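Side-chain contact in T-lymphoma invasion and metastasis-inducing protein 1 (Homo sapiens, PDB 4K2P), which probably acts as a Rac-activating guanine nucleotide exchange factor, its PH-CC-Ex domain serving phosphoinositide and partner-protein binding: residues V223-L228 with V233-A238. The protein carries 5 engineered substitutions. Sequence-based numbering, arbitrary orientation.
Sequences VAMGRL and VSSFHA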
# COMPACT_ATOMS: atom_id res chain seq x y z
N VAL A 223 -7.54 14.05 8.44
CA VAL A 223 -6.93 15.37 8.52
C VAL A 223 -5.60 15.33 7.77
O VAL A 223 -5.30 16.24 6.99
CB VAL A 223 -6.72 15.82 9.99
CG1 VAL A 223 -5.83 17.05 10.08
CG2 VAL A 223 -8.06 16.10 10.66
N ALA A 224 -4.83 14.26 7.95
CA ALA A 224 -3.52 14.14 7.30
C ALA A 224 -3.66 14.01 5.78
O ALA A 224 -2.88 14.58 5.01
CB ALA A 224 -2.76 12.97 7.86
N MET A 225 -4.66 13.25 5.34
CA MET A 225 -4.93 13.10 3.92
C MET A 225 -5.33 14.45 3.32
O MET A 225 -5.01 14.75 2.17
CB MET A 225 -6.03 12.06 3.68
CG MET A 225 -5.54 10.62 3.83
SD MET A 225 -6.70 9.36 3.25
CE MET A 225 -7.98 9.48 4.48
N GLY A 226 -6.03 15.26 4.11
CA GLY A 226 -6.42 16.59 3.66
C GLY A 226 -5.19 17.46 3.44
O GLY A 226 -5.11 18.22 2.48
N ARG A 227 -4.22 17.32 4.34
CA ARG A 227 -2.98 18.06 4.24
C ARG A 227 -2.22 17.66 2.97
O ARG A 227 -1.62 18.49 2.30
CB ARG A 227 -2.12 17.83 5.49
CG ARG A 227 -0.72 18.40 5.42
CD ARG A 227 0.06 18.09 6.70
NE ARG A 227 0.10 16.65 6.95
CZ ARG A 227 0.82 15.78 6.24
NH1 ARG A 227 1.55 16.21 5.21
NH2 ARG A 227 0.79 14.49 6.55
N LEU A 228 -2.26 16.37 2.64
CA LEU A 228 -1.59 15.85 1.45
C LEU A 228 -2.27 16.24 0.15
O LEU A 228 -1.64 16.23 -0.91
CB LEU A 228 -1.51 14.33 1.52
CG LEU A 228 -0.55 13.71 2.53
CD1 LEU A 228 -0.75 12.21 2.52
CD2 LEU A 228 0.88 14.08 2.20
N VAL A 233 -6.84 5.16 -1.34
CA VAL A 233 -6.20 4.01 -0.73
C VAL A 233 -4.69 4.23 -0.66
O VAL A 233 -4.07 3.84 0.30
CB VAL A 233 -6.51 2.72 -1.51
CG1 VAL A 233 -5.68 1.54 -0.99
CG2 VAL A 233 -7.99 2.40 -1.40
N SER A 234 -4.12 4.86 -1.68
CA SER A 234 -2.67 5.05 -1.74
C SER A 234 -2.14 5.99 -0.66
O SER A 234 -1.08 5.73 -0.09
CB SER A 234 -2.25 5.56 -3.12
OG SER A 234 -2.53 4.60 -4.11
N SER A 235 -2.84 7.08 -0.39
CA SER A 235 -2.40 8.02 0.63
C SER A 235 -2.68 7.46 2.04
O SER A 235 -1.92 7.70 2.97
CB SER A 235 -3.09 9.38 0.45
OG SER A 235 -4.49 9.27 0.60
N PHE A 236 -3.77 6.73 2.16
CA PHE A 236 -4.14 6.06 3.41
C PHE A 236 -3.03 5.09 3.76
O PHE A 236 -2.52 5.09 4.88
CB PHE A 236 -5.49 5.35 3.23
CG PHE A 236 -6.08 4.78 4.49
CD1 PHE A 236 -5.50 4.99 5.74
CD2 PHE A 236 -7.22 4.01 4.42
CE1 PHE A 236 -6.07 4.45 6.88
CE2 PHE A 236 -7.79 3.48 5.57
CZ PHE A 236 -7.21 3.69 6.80
N HIS A 237 -2.63 4.29 2.78
CA HIS A 237 -1.58 3.30 2.97
C HIS A 237 -0.28 3.98 3.32
O HIS A 237 0.42 3.53 4.21
CB HIS A 237 -1.38 2.43 1.73
CG HIS A 237 -0.35 1.36 1.93
ND1 HIS A 237 0.47 0.90 0.93
CD2 HIS A 237 -0.01 0.67 3.05
CE1 HIS A 237 1.28 -0.03 1.41
NE2 HIS A 237 1.01 -0.18 2.69
N ALA A 238 0.06 5.06 2.62
CA ALA A 238 1.33 5.75 2.86
C ALA A 238 1.40 6.25 4.31
O ALA A 238 2.44 6.15 4.96
CB ALA A 238 1.52 6.90 1.89
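Met225 and Ser235 meet where the two helices come closest: their CA atoms lie 6.6 Å apart, the shortest such distance between 223-228 and 233-238. The apolar part of the contact is carried by the thioether. With CG anti to the carbonyl carbon (chi1 -77°) and an extended chi2, the Met225 chain reaches across to the second helix, bringing SD to 4.1 Å from the backbone N of Phe236, and then bends at chi3 (-70°) to its terminal methyl. Met225 SD stands 4.2 Å from Phe236 CB, so it meets the base of that side chain. On the next turn of the first helix, Leu228 contributes one branch, CD1, at 4.2 Å from Ser235 CB. The segments belong to consecutive helices joined by a four-residue loop, a steeply angled helix-loop-helix in the CC-Ex region; the short axes approach to 10.1 Å at 116°, a steep crossing, consistent with the small interface of 161 Å². Leu239, further along the second helix, extends this packing against Ala224, Met225 and Leu228, while the Phe236 side chain packs on Met190 of helix 168-203 and Leu213 and Leu214 of helix 210-214.

The polar element is the buried Ser235 hydroxyl, with OG 3.5 Å from Met225 SD. Its chi1 sets OG between the backbone N and carbonyl carbon of its own residue. Ile230 O, in the connecting loop, is its main acceptor; Ser232 O can only share that hydrogen or alternate for it. Met225 CG lies 3.7 Å from Ser235 OG.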